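Local coordinates for protein putative glycoside hydrolase (Bacteroides thetaiotaomicron VPI-5482, PDB 3HBZ) that binds calcium and is a putative glycoside hydrolase that may take part in carbohydrate metabolism, at residues G222-G228 with F321-G326; K235-I241 with V311-E317; L197-F202 with T254-A260; D144-F148 with A178-L182. All blocks are in the same frame, centred on the assembly; numbering follows the deposited sequence.

Contact 1: residues G222-G228 with F321-G326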
loop_
_atom_site.group_PDB
_atom_site.type_symbol
_atom_site.label_atom_id
_atom_site.label_comp_id
_atom_site.label_asym_id
_atom_site.label_seq_id
_atom_site.Cartn_x
_atom_site.Cartn_y
_atom_site.Cartn_z
ATOM N N GLY A 222 8.875 -15.129 -15.648
ATOM C CA GLY A 222 9.131 -14.671 -17.000
ATOM C C GLY A 222 10.310 -15.401 -17.601
ATOM O O GLY A 222 11.147 -15.939 -16.878
ATOM N N ASP A 223 10.374 -15.354 -18.923
ATOM C CA ASP A 223 11.350 -16.084 -19.770
ATOM C C ASP A 223 12.805 -15.698 -19.547
ATOM O O ASP A 223 13.667 -16.543 -19.544
ATOM C CB ASP A 223 11.040 -15.821 -21.254
ATOM C CG ASP A 223 9.692 -16.408 -21.707
ATOM O OD1 ASP A 223 9.165 -17.338 -21.048
ATOM O OD2 ASP A 223 9.172 -15.943 -22.750
ATOM N N GLN A 224 13.068 -14.417 -19.347
ATOM C CA GLN A 224 14.426 -13.912 -19.326
ATOM C C GLN A 224 14.656 -13.066 -18.095
ATOM O O GLN A 224 14.108 -11.974 -17.947
ATOM C CB GLN A 224 14.675 -13.087 -20.604
ATOM C CG GLN A 224 16.078 -12.489 -20.729
ATOM C CD GLN A 224 17.185 -13.540 -20.647
ATOM O OE1 GLN A 224 17.344 -14.376 -21.550
ATOM N NE2 GLN A 224 17.961 -13.498 -19.558
ATOM N N PHE A 225 15.417 -13.603 -17.168
ATOM C CA PHE A 225 15.795 -12.888 -15.994
ATOM C C PHE A 225 16.804 -11.805 -16.358
ATOM O O PHE A 225 17.754 -12.070 -17.121
ATOM C CB PHE A 225 16.430 -13.849 -14.994
ATOM C CG PHE A 225 16.514 -13.293 -13.606
ATOM C CD1 PHE A 225 17.606 -12.525 -13.205
ATOM C CD2 PHE A 225 15.532 -13.594 -12.677
ATOM C CE1 PHE A 225 17.678 -12.014 -11.898
ATOM C CE2 PHE A 225 15.593 -13.101 -11.381
ATOM C CZ PHE A 225 16.680 -12.312 -10.984
ATOM N N THR A 226 16.595 -10.599 -15.823
ATOM C CA THR A 226 17.537 -9.506 -16.001
ATOM C C THR A 226 17.978 -8.920 -14.644
ATOM O O THR A 226 17.240 -8.934 -13.667
ATOM C CB THR A 226 17.005 -8.376 -16.944
ATOM O OG1 THR A 226 15.759 -7.855 -16.469
ATOM C CG2 THR A 226 16.799 -8.876 -18.408
ATOM N N GLU A 227 19.189 -8.392 -14.619
ATOM C CA GLU A 227 19.754 -7.720 -13.468
ATOM C C GLU A 227 20.121 -6.318 -13.904
ATOM O O GLU A 227 21.016 -6.123 -14.744
ATOM C CB GLU A 227 20.985 -8.506 -12.972
ATOM C CG GLU A 227 20.591 -9.582 -12.025
ATOM C CD GLU A 227 21.736 -10.440 -11.513
ATOM O OE1 GLU A 227 22.893 -10.281 -11.986
ATOM O OE2 GLU A 227 21.449 -11.298 -10.652
ATOM N N GLY A 228 19.371 -5.337 -13.408
ATOM C CA GLY A 228 19.576 -3.949 -13.819
ATOM C C GLY A 228 19.494 -3.782 -15.315
ATOM O O GLY A 228 20.268 -3.027 -15.910
ATOM N N PHE A 321 15.475 -4.120 -9.073
ATOM C CA PHE A 321 15.516 -4.299 -10.536
ATOM C C PHE A 321 16.159 -5.592 -11.024
ATOM O O PHE A 321 16.725 -5.661 -12.097
ATOM C CB PHE A 321 16.059 -3.000 -11.197
ATOM C CG PHE A 321 15.492 -1.781 -10.519
ATOM C CD1 PHE A 321 14.151 -1.486 -10.652
ATOM C CD2 PHE A 321 16.237 -1.077 -9.577
ATOM C CE1 PHE A 321 13.580 -0.445 -9.914
ATOM C CE2 PHE A 321 15.656 -0.084 -8.814
ATOM C CZ PHE A 321 14.354 0.262 -9.006
ATOM N N ASN A 322 16.022 -6.633 -10.225
ATOM C CA ASN A 322 16.421 -7.958 -10.620
ATOM C C ASN A 322 15.206 -8.836 -10.728
ATOM O O ASN A 322 14.508 -9.077 -9.729
ATOM C CB ASN A 322 17.404 -8.509 -9.602
ATOM C CG ASN A 322 18.609 -7.633 -9.471
ATOM O OD1 ASN A 322 18.958 -6.906 -10.391
ATOM N ND2 ASN A 322 19.249 -7.682 -8.325
ATOM N N GLY A 323 14.958 -9.359 -11.919
ATOM C CA GLY A 323 13.678 -10.056 -12.155
ATOM C C GLY A 323 13.445 -10.327 -13.612
ATOM O O GLY A 323 14.244 -9.934 -14.437
ATOM N N ALA A 324 12.343 -10.986 -13.932
ATOM C CA ALA A 324 12.017 -11.243 -15.338
ATOM C C ALA A 324 10.717 -10.557 -15.726
ATOM O O ALA A 324 9.672 -10.744 -15.079
ATOM C CB ALA A 324 11.934 -12.746 -15.594
ATOM N N ILE A 325 10.746 -9.813 -16.815
ATOM C CA ILE A 325 9.540 -9.222 -17.310
ATOM C C ILE A 325 8.588 -10.358 -17.623
ATOM O O ILE A 325 8.984 -11.357 -18.190
ATOM C CB ILE A 325 9.810 -8.394 -18.538
ATOM C CG1 ILE A 325 10.630 -7.159 -18.127
ATOM C CG2 ILE A 325 8.475 -7.977 -19.243
ATOM C CD1 ILE A 325 11.333 -6.467 -19.379
ATOM N N GLY A 326 7.332 -10.207 -17.236
ATOM C CA GLY A 326 6.328 -11.263 -17.474
ATOM C C GLY A 326 6.117 -12.190 -16.277
ATOM O O GLY A 326 5.191 -12.961 -16.274
HETATM O O HOH W 1 13.389 -9.474 -17.988
HETATM O O HOH W 2 11.298 -12.124 -19.430
HETATM O O HOH W 3 16.302 -5.756 -14.798
#
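Ala-324, Gly-222 and Asn-322 give up the most surface where these two segments run antiparallel. The small methyl of Ala-324 fits beside two carbonyl oxygens, its CB lying 3.5 Å from Gly-222 O and 3.3 Å from Gln-224 O. Gly-222 comes so close to the other segment, with its CA 3.5 Å from Ile-325 O in a CA-H...O contact, that any CB would collide with that oxygen. Asn-322 pairs with Glu-227; its amide suits the place, OD1 lying 3.3 Å from Glu-227 CA while ND2 hydrogen-bonds Glu-317 OE1. Between these residues, Thr-226 and Gly-323 form a hydrogen-bonded pair: Thr-226 N donates to Gly-323 O at 2.8 Å, and Gly-323 N to Thr-226 O at 2.9 Å. The bare CA of Gly-323 sits 4.0 Å from the ring centroid of Phe-225, a CH-pi contact over the ring face. Gly-228 N closes the pairing on Phe-321 O at 3.0 Å. Beyond Ala-324, waters bridge Gln-224 to Ile-325, though Gly-222 and Gly-326 stay close. Strand 225-227 pairs with strand 230-231, while the 321-326 loop, linking strands 306-313 and 328-338, places Ile-325 against Ile-177 of strand 177-183.

Contact 2: residues K235-I241 with V311-E317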
loop_
_atom_site.group_PDB
_atom_site.type_symbol
_atom_site.label_atom_id
_atom_site.label_comp_id
_atom_site.label_asym_id
_atom_site.label_seq_id
_atom_site.Cartn_x
_atom_site.Cartn_y
_atom_site.Cartn_z
ATOM N N LYS A 235 19.600 -17.976 -13.987
ATOM C CA LYS A 235 18.657 -17.555 -12.948
ATOM C C LYS A 235 17.200 -17.667 -13.393
ATOM O O LYS A 235 16.880 -17.435 -14.542
ATOM C CB LYS A 235 19.011 -16.137 -12.464
ATOM C CG LYS A 235 19.023 -16.026 -10.921
ATOM C CD LYS A 235 19.581 -14.701 -10.368
ATOM C CE LYS A 235 19.165 -14.518 -8.890
ATOM N NZ LYS A 235 19.353 -13.119 -8.391
ATOM N N ARG A 236 16.330 -18.088 -12.479
ATOM C CA ARG A 236 14.896 -18.136 -12.752
ATOM C C ARG A 236 14.201 -17.252 -11.708
ATOM O O ARG A 236 14.600 -17.237 -10.555
ATOM C CB ARG A 236 14.414 -19.564 -12.745
ATOM C CG ARG A 236 13.081 -19.775 -13.406
ATOM C CD ARG A 236 13.135 -20.211 -14.899
ATOM N NE ARG A 236 11.745 -20.422 -15.310
ATOM C CZ ARG A 236 11.136 -19.970 -16.409
ATOM N NH1 ARG A 236 11.766 -19.320 -17.379
ATOM N NH2 ARG A 236 9.842 -20.217 -16.547
ATOM N N ASP A 237 13.232 -16.436 -12.127
ATOM C CA ASP A 237 12.598 -15.513 -11.200
ATOM C C ASP A 237 11.745 -16.306 -10.193
ATOM O O ASP A 237 11.413 -17.481 -10.436
ATOM C CB ASP A 237 11.734 -14.511 -11.986
ATOM C CG ASP A 237 11.523 -13.174 -11.274
ATOM O OD1 ASP A 237 12.020 -12.956 -10.127
ATOM O OD2 ASP A 237 10.817 -12.319 -11.888
ATOM N N ILE A 238 11.446 -15.686 -9.052
ATOM C CA ILE A 238 10.518 -16.262 -8.081
ATOM C C ILE A 238 9.804 -15.115 -7.400
ATOM O O ILE A 238 10.327 -13.999 -7.344
ATOM C CB ILE A 238 11.241 -17.211 -7.043
ATOM C CG1 ILE A 238 10.265 -18.172 -6.335
ATOM C CG2 ILE A 238 12.095 -16.374 -6.006
ATOM C CD1 ILE A 238 9.362 -19.062 -7.282
ATOM N N CYS A 239 8.581 -15.379 -6.939
ATOM C CA CYS A 239 7.807 -14.442 -6.156
ATOM C C CYS A 239 8.264 -14.372 -4.705
ATOM O O CYS A 239 9.078 -15.219 -4.250
ATOM C CB CYS A 239 6.345 -14.857 -6.196
ATOM S SG CYS A 239 6.069 -16.536 -5.592
ATOM N N ASP A 240 7.751 -13.380 -3.978
ATOM C CA ASP A 240 7.891 -13.306 -2.512
ATOM C C ASP A 240 6.531 -12.985 -1.922
ATOM O O ASP A 240 5.710 -12.250 -2.520
ATOM C CB ASP A 240 8.928 -12.258 -2.104
ATOM C CG ASP A 240 9.558 -12.519 -0.741
ATOM O OD1 ASP A 240 9.247 -13.507 -0.032
ATOM O OD2 ASP A 240 10.387 -11.690 -0.375
ATOM N N ILE A 241 6.275 -13.598 -0.772
ATOM C CA ILE A 241 5.076 -13.379 0.001
ATOM C C ILE A 241 5.513 -13.359 1.460
ATOM O O ILE A 241 6.133 -14.313 1.928
ATOM C CB ILE A 241 4.050 -14.547 -0.193
ATOM C CG1 ILE A 241 3.729 -14.738 -1.678
ATOM C CG2 ILE A 241 2.790 -14.284 0.693
ATOM C CD1 ILE A 241 2.855 -15.970 -2.065
ATOM N N VAL A 311 2.863 -8.305 2.392
ATOM C CA VAL A 311 3.438 -7.926 1.106
ATOM C C VAL A 311 3.487 -9.116 0.144
ATOM O O VAL A 311 3.923 -10.241 0.537
ATOM C CB VAL A 311 4.887 -7.430 1.282
ATOM C CG1 VAL A 311 5.413 -6.949 -0.083
ATOM C CG2 VAL A 311 4.978 -6.336 2.364
ATOM N N PHE A 312 3.024 -8.860 -1.083
ATOM C CA PHE A 312 3.108 -9.759 -2.226
ATOM C C PHE A 312 3.897 -9.085 -3.334
ATOM O O PHE A 312 3.703 -7.893 -3.591
ATOM C CB PHE A 312 1.741 -10.076 -2.789
ATOM C CG PHE A 312 0.740 -10.526 -1.760
ATOM C CD1 PHE A 312 0.741 -11.835 -1.335
ATOM C CD2 PHE A 312 -0.204 -9.656 -1.277
ATOM C CE1 PHE A 312 -0.161 -12.274 -0.392
ATOM C CE2 PHE A 312 -1.147 -10.082 -0.326
ATOM C CZ PHE A 312 -1.117 -11.379 0.106
ATOM N N THR A 313 4.771 -9.836 -3.985
ATOM C CA THR A 313 5.476 -9.332 -5.179
ATOM C C THR A 313 5.789 -10.457 -6.184
ATOM O O THR A 313 6.154 -11.579 -5.807
ATOM C CB THR A 313 6.740 -8.550 -4.827
ATOM O OG1 THR A 313 7.348 -8.115 -6.059
ATOM C CG2 THR A 313 7.767 -9.436 -4.066
ATOM N N SER A 314 5.677 -10.136 -7.465
ATOM C CA SER A 314 5.912 -11.072 -8.548
ATOM C C SER A 314 7.412 -11.340 -8.777
ATOM O O SER A 314 7.762 -12.260 -9.487
ATOM C CB SER A 314 5.243 -10.569 -9.828
ATOM O OG SER A 314 5.744 -9.296 -10.241
ATOM N N SER A 315 8.286 -10.515 -8.204
ATOM C CA SER A 315 9.744 -10.648 -8.389
ATOM C C SER A 315 10.458 -10.338 -7.061
ATOM O O SER A 315 10.489 -9.209 -6.597
ATOM C CB SER A 315 10.248 -9.705 -9.471
ATOM O OG SER A 315 9.881 -10.142 -10.768
ATOM N N LEU A 316 11.013 -11.375 -6.461
ATOM C CA LEU A 316 11.582 -11.322 -5.147
ATOM C C LEU A 316 12.581 -10.180 -5.005
ATOM O O LEU A 316 12.592 -9.528 -3.981
ATOM C CB LEU A 316 12.255 -12.647 -4.796
ATOM C CG LEU A 316 12.683 -12.674 -3.293
ATOM C CD1 LEU A 316 12.349 -13.958 -2.554
ATOM C CD2 LEU A 316 14.138 -12.350 -3.164
ATOM N N GLU A 317 13.428 -9.967 -6.007
ATOM C CA GLU A 317 14.394 -8.879 -5.970
ATOM C C GLU A 317 14.034 -7.770 -6.951
ATOM O O GLU A 317 14.912 -6.989 -7.445
ATOM C CB GLU A 317 15.750 -9.398 -6.387
ATOM C CG GLU A 317 16.343 -10.410 -5.499
ATOM C CD GLU A 317 17.697 -10.813 -6.067
ATOM O OE1 GLU A 317 18.584 -9.936 -6.095
ATOM O OE2 GLU A 317 17.825 -11.961 -6.564
HETATM O O HOH W 4 13.546 -11.379 -8.584
HETATM O O HOH W 5 11.300 -9.512 -1.524
#
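This is a buried antiparallel strand pairing that frays into a polar loop-to-loop contact, at the point where strand 240-247 begins and strand 306-313 ends in the large antiparallel sheet. Asp-240 and Thr-313 form the hydrogen-bonded pair: Asp-240 N reaches Thr-313 O at 3.0 Å, and Thr-313 N reaches Asp-240 O at 3.0 Å. Beside them Ile-241 and Phe-312 are a non-hydrogen-bonded pair whose side chains share a face, with Ile-241 CG2 3.7 Å from Phe-312 CE1. Branched and aromatic residues suit this position because that face packs on Ile-331 of strand 328-338. Such alternation of hydrogen-bonded and non-hydrogen-bonded pairs is the standard antiparallel pattern, and here it joins two neighbouring strands of the sheet in the putative carbohydrate metabolism domain. Past Thr-313 the chain turns, yet Leu-316 N still finds Ile-238 O at 2.9 Å, and Ile-238 CG2 touches Leu-316 CB at 3.9 Å. The buried carboxylate of Asp-237 is supplied with donors: Ser-315 OG gives its proton to Asp-237 OD2 at 2.6 Å, and Ser-327 and Ala-324 also bond that oxygen. Asp-240 turns its own carboxylate to a salt bridge with Arg-271. Farther along, away from the strand pair, the long extended side chain of Lys-235 brings NZ within 2.6 Å of Glu-317 OE2 in a salt bridge.

Contact 3: residues L197-F202 with T254-A260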
loop_
_atom_site.group_PDB
_atom_site.type_symbol
_atom_site.label_atom_id
_atom_site.label_comp_id
_atom_site.label_asym_id
_atom_site.label_seq_id
_atom_site.Cartn_x
_atom_site.Cartn_y
_atom_site.Cartn_z
ATOM N N LEU A 197 12.715 2.619 -2.761
ATOM C CA LEU A 197 12.569 1.739 -1.604
ATOM C C LEU A 197 11.908 2.462 -0.417
ATOM O O LEU A 197 11.362 1.807 0.453
ATOM C CB LEU A 197 13.928 1.197 -1.177
ATOM C CG LEU A 197 14.713 0.250 -2.112
ATOM C CD1 LEU A 197 16.126 -0.073 -1.496
ATOM C CD2 LEU A 197 13.928 -1.060 -2.444
ATOM N N LYS A 198 12.065 3.799 -0.356
ATOM C CA LYS A 198 11.389 4.636 0.640
ATOM C C LYS A 198 9.939 4.910 0.261
ATOM O O LYS A 198 9.158 5.317 1.103
ATOM C CB LYS A 198 12.094 5.976 0.822
ATOM C CG LYS A 198 13.602 5.896 1.247
ATOM C CD LYS A 198 13.789 5.352 2.598
ATOM C CE LYS A 198 13.666 6.382 3.716
ATOM N NZ LYS A 198 13.578 5.550 4.987
ATOM N N ALA A 199 9.591 4.700 -1.000
ATOM C CA ALA A 199 8.239 4.938 -1.481
ATOM C C ALA A 199 7.231 3.927 -0.938
ATOM O O ALA A 199 6.058 4.270 -0.748
ATOM C CB ALA A 199 8.208 4.919 -3.011
ATOM N N THR A 200 7.651 2.688 -0.731
ATOM C CA THR A 200 6.765 1.634 -0.211
ATOM C C THR A 200 6.788 1.643 1.307
ATOM O O THR A 200 7.692 1.083 1.933
ATOM C CB THR A 200 7.154 0.237 -0.754
ATOM O OG1 THR A 200 8.508 -0.011 -0.466
ATOM C CG2 THR A 200 7.000 0.169 -2.256
ATOM N N LYS A 201 5.759 2.262 1.899
ATOM C CA LYS A 201 5.661 2.367 3.333
ATOM C C LYS A 201 4.798 1.238 3.848
ATOM O O LYS A 201 3.615 1.194 3.594
ATOM C CB LYS A 201 5.094 3.712 3.751
ATOM C CG LYS A 201 6.027 4.884 3.388
ATOM C CD LYS A 201 5.501 6.221 3.874
ATOM C CE LYS A 201 6.614 7.295 3.894
ATOM N NZ LYS A 201 6.117 8.709 4.109
ATOM N N PHE A 202 5.427 0.327 4.567
ATOM C CA PHE A 202 4.800 -0.919 4.974
ATOM C C PHE A 202 4.243 -0.839 6.379
ATOM O O PHE A 202 4.982 -0.609 7.363
ATOM C CB PHE A 202 5.838 -2.059 4.968
ATOM C CG PHE A 202 6.469 -2.343 3.612
ATOM C CD1 PHE A 202 5.692 -2.484 2.467
ATOM C CD2 PHE A 202 7.854 -2.537 3.508
ATOM C CE1 PHE A 202 6.265 -2.790 1.217
ATOM C CE2 PHE A 202 8.434 -2.866 2.256
ATOM C CZ PHE A 202 7.652 -2.990 1.121
ATOM N N THR A 254 6.917 3.926 10.370
ATOM C CA THR A 254 6.702 2.918 9.360
ATOM C C THR A 254 8.056 2.250 9.059
ATOM O O THR A 254 9.098 2.768 9.412
ATOM C CB THR A 254 6.154 3.563 8.094
ATOM O OG1 THR A 254 5.801 2.532 7.202
ATOM C CG2 THR A 254 7.216 4.535 7.425
ATOM N N LEU A 255 8.017 1.085 8.436
ATOM C CA LEU A 255 9.180 0.483 7.806
ATOM C C LEU A 255 8.930 0.652 6.317
ATOM O O LEU A 255 7.807 1.034 5.896
ATOM C CB LEU A 255 9.304 -1.009 8.183
ATOM C CG LEU A 255 9.566 -1.242 9.687
ATOM C CD1 LEU A 255 9.896 -2.700 9.976
ATOM C CD2 LEU A 255 10.704 -0.302 10.206
ATOM N N ASP A 256 9.961 0.371 5.531
ATOM C CA ASP A 256 9.909 0.456 4.075
ATOM C C ASP A 256 10.829 -0.526 3.398
ATOM O O ASP A 256 11.330 -1.480 4.037
ATOM C CB ASP A 256 10.177 1.875 3.625
ATOM C CG ASP A 256 11.508 2.397 4.112
ATOM O OD1 ASP A 256 12.482 1.629 4.207
ATOM O OD2 ASP A 256 11.558 3.609 4.340
ATOM N N GLY A 257 11.043 -0.345 2.093
ATOM C CA GLY A 257 11.920 -1.254 1.381
ATOM C C GLY A 257 13.371 -1.286 1.831
ATOM O O GLY A 257 14.103 -2.202 1.480
ATOM N N THR A 258 13.814 -0.329 2.636
ATOM C CA THR A 258 15.196 -0.368 3.058
ATOM C C THR A 258 15.368 -1.227 4.314
ATOM O O THR A 258 16.483 -1.555 4.644
ATOM C CB THR A 258 15.764 1.032 3.406
ATOM O OG1 THR A 258 15.115 1.494 4.593
ATOM C CG2 THR A 258 15.583 2.037 2.256
ATOM N N ASN A 259 14.301 -1.552 5.027
ATOM C CA ASN A 259 14.458 -2.161 6.352
ATOM C C ASN A 259 13.365 -3.106 6.809
ATOM O O ASN A 259 13.251 -3.434 8.018
ATOM C CB ASN A 259 14.656 -1.060 7.391
ATOM C CG ASN A 259 13.478 -0.137 7.488
ATOM O OD1 ASN A 259 12.414 -0.390 6.928
ATOM N ND2 ASN A 259 13.673 0.977 8.151
ATOM N N ALA A 260 12.590 -3.570 5.858
ATOM C CA ALA A 260 11.484 -4.490 6.123
ATOM C C ALA A 260 11.912 -5.732 6.914
ATOM O O ALA A 260 11.142 -6.252 7.762
ATOM C CB ALA A 260 10.835 -4.910 4.786
HETATM O O HOH W 6 9.747 5.386 3.870
#
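Phe-202 brings its ring up to the backbone of the 254-260 loop, with CE2 3.5 Å from Asp-256 C and 3.6 Å from Gly-257 N, and CD2 4.0 Å from Ala-260 CB. A large apolar ring fills the space beside the loop, and it also meets Phe-183 edge-to-face. The main chain of the same residue forms a single antiparallel bridge, Phe-202 N donating to Leu-255 O at 2.8 Å. At the other end, where helix 196-199 gives way to strand 200-205, Gly-257 N donates to Leu-197 O at 2.7 Å. Glycine is needed at 257, since a CB there would run into that same carbonyl oxygen. Asp-256 organises the loop. Its OD1 accepts from Thr-258 N at 2.8 Å, an Asx turn, and from Thr-258 OG1 at 2.7 Å, while OD2 makes a salt bridge to Lys-198 NZ at 2.9 Å. The flexible lysine starts with CB directed away and curls back to reach it, its CD passing 3.8 Å from Thr-258 CG2. Water 6 joins Asp-256 OD2 to Lys-198 O. One aspartate thus shapes its own turn with one oxygen and pairs with Lys-198 through the other, and setting its charge against that of the lysine offsets the cost of burying the carboxylate.

Contact 4: residues D144-F148 with A178-L182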
loop_
_atom_site.group_PDB
_atom_site.type_symbol
_atom_site.label_atom_id
_atom_site.label_comp_id
_atom_site.label_asym_id
_atom_site.label_seq_id
_atom_site.Cartn_x
_atom_site.Cartn_y
_atom_site.Cartn_z
ATOM N N ASP A 144 -2.443 -2.588 -17.927
ATOM C CA ASP A 144 -1.046 -2.488 -18.333
ATOM C C ASP A 144 -0.127 -2.260 -17.115
ATOM O O ASP A 144 1.108 -2.252 -17.241
ATOM C CB ASP A 144 -0.870 -1.317 -19.307
ATOM C CG ASP A 144 -1.617 -1.484 -20.620
ATOM O OD1 ASP A 144 -1.892 -2.626 -21.047
ATOM O OD2 ASP A 144 -1.909 -0.431 -21.241
ATOM N N TYR A 145 -0.708 -2.033 -15.946
ATOM C CA TYR A 145 0.079 -1.796 -14.755
ATOM C C TYR A 145 0.604 -3.125 -14.139
ATOM O O TYR A 145 0.142 -4.225 -14.486
ATOM C CB TYR A 145 -0.743 -1.064 -13.715
ATOM C CG TYR A 145 -0.958 0.399 -14.014
ATOM C CD1 TYR A 145 -1.862 0.804 -14.983
ATOM C CD2 TYR A 145 -0.251 1.394 -13.297
ATOM C CE1 TYR A 145 -2.053 2.161 -15.250
ATOM C CE2 TYR A 145 -0.426 2.747 -13.573
ATOM C CZ TYR A 145 -1.312 3.127 -14.556
ATOM O OH TYR A 145 -1.508 4.465 -14.790
ATOM N N PRO A 146 1.597 -3.022 -13.245
ATOM C CA PRO A 146 2.130 -4.218 -12.589
ATOM C C PRO A 146 1.137 -4.894 -11.639
ATOM O O PRO A 146 1.245 -6.111 -11.387
ATOM C CB PRO A 146 3.346 -3.683 -11.808
ATOM C CG PRO A 146 3.750 -2.434 -12.577
ATOM C CD PRO A 146 2.394 -1.810 -12.928
ATOM N N THR A 147 0.166 -4.125 -11.164
ATOM C CA THR A 147 -0.767 -4.586 -10.161
ATOM C C THR A 147 -2.186 -4.358 -10.715
ATOM O O THR A 147 -2.575 -3.216 -10.950
ATOM C CB THR A 147 -0.573 -3.839 -8.893
ATOM O OG1 THR A 147 0.751 -4.033 -8.402
ATOM C CG2 THR A 147 -1.598 -4.319 -7.790
ATOM N N PHE A 148 -2.925 -5.446 -10.962
ATOM C CA PHE A 148 -4.306 -5.347 -11.466
ATOM C C PHE A 148 -5.166 -6.485 -10.979
ATOM O O PHE A 148 -4.709 -7.370 -10.259
ATOM C CB PHE A 148 -4.345 -5.248 -13.001
ATOM C CG PHE A 148 -3.718 -6.449 -13.732
ATOM C CD1 PHE A 148 -2.335 -6.534 -13.897
ATOM C CD2 PHE A 148 -4.509 -7.466 -14.253
ATOM C CE1 PHE A 148 -1.750 -7.594 -14.557
ATOM C CE2 PHE A 148 -3.935 -8.542 -14.909
ATOM C CZ PHE A 148 -2.556 -8.610 -15.074
ATOM N N ALA A 178 9.563 -3.084 -13.293
ATOM C CA ALA A 178 8.690 -2.802 -12.176
ATOM C C ALA A 178 7.979 -4.084 -11.751
ATOM O O ALA A 178 7.149 -4.625 -12.497
ATOM C CB ALA A 178 7.609 -1.716 -12.605
ATOM N N ALA A 179 8.281 -4.575 -10.564
ATOM C CA ALA A 179 7.607 -5.733 -10.052
ATOM C C ALA A 179 6.179 -5.398 -9.744
ATOM O O ALA A 179 5.895 -4.304 -9.317
ATOM C CB ALA A 179 8.293 -6.278 -8.735
ATOM N N GLY A 180 5.276 -6.346 -9.926
ATOM C CA GLY A 180 3.919 -6.156 -9.421
ATOM C C GLY A 180 3.955 -6.403 -7.924
ATOM O O GLY A 180 4.436 -7.459 -7.455
ATOM N N ASN A 181 3.422 -5.470 -7.171
ATOM C CA ASN A 181 3.272 -5.638 -5.740
ATOM C C ASN A 181 1.917 -5.188 -5.177
ATOM O O ASN A 181 1.106 -4.502 -5.823
ATOM C CB ASN A 181 4.427 -4.937 -4.997
ATOM C CG ASN A 181 4.476 -3.461 -5.281
ATOM O OD1 ASN A 181 3.686 -2.923 -6.069
ATOM N ND2 ASN A 181 5.390 -2.794 -4.631
ATOM N N LEU A 182 1.676 -5.607 -3.943
ATOM C CA LEU A 182 0.530 -5.146 -3.206
ATOM C C LEU A 182 0.919 -5.269 -1.764
ATOM O O LEU A 182 1.498 -6.301 -1.362
ATOM C CB LEU A 182 -0.724 -5.985 -3.470
ATOM C CG LEU A 182 -2.049 -5.371 -3.024
ATOM C CD1 LEU A 182 -2.473 -4.336 -4.115
ATOM C CD2 LEU A 182 -3.166 -6.474 -2.775
HETATM O O HOH W 7 2.345 -1.905 -8.871
#
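Thr-147 takes the m rotamer, chi1 -60°, which brings its hydroxyl to the carbonyl of the facing segment: OG1 donates to Asn-181 O at 2.6 Å. The same rotamer leaves the methyl on apolar ground, CG2 lying 3.8 Å from Leu-182 CD1. Threonine serves both needs at once. Leu-182, with chi1 t and chi2 p, swings its tip towards this methyl. Both segments pair with strand 158-165 of the large antiparallel sheet, one after the other along it, and they meet where the sheet branches; no backbone hydrogen bond links them to each other. Asn-181 is p at chi1; its CB points away, but the amide turns back so that water 7 bridges OD1 to Thr-147 OG1, while Gly-129 N is the stronger partner of OD1. Pro-146, puckered C-gamma exo, rests its rigid ring on a small methyl, CG 3.9 Å from Ala-178 CB. Gly-180 CA approaches Pro-146 O to 3.3 Å, where a CB would clash.

How the contacts relate
Along the chain contact 4 closes first; 197-202 of contact 3 comes next, then 222-228 and 235-241, then 254-260, and last 311-317 and 321-326. Contact 2 therefore falls within the span of contact 1, and contact 3 crosses both. Strand 306-313 is the common element: it lies beside strand 177-183 of contact 4 and strand 200-205 of contact 3. The centre of contact 2 is about 12 Å from that of contact 4 and about 17 Å from that of contact 3. Contacts 2, 3 and 4 reach the large sheet of the putative carbohydrate metabolism domain, while contact 1, centred about 10 Å from contact 2 among the loops next to it, joins a small hairpin to a loop and meets contact 2 through Ala-324 and Asp-237.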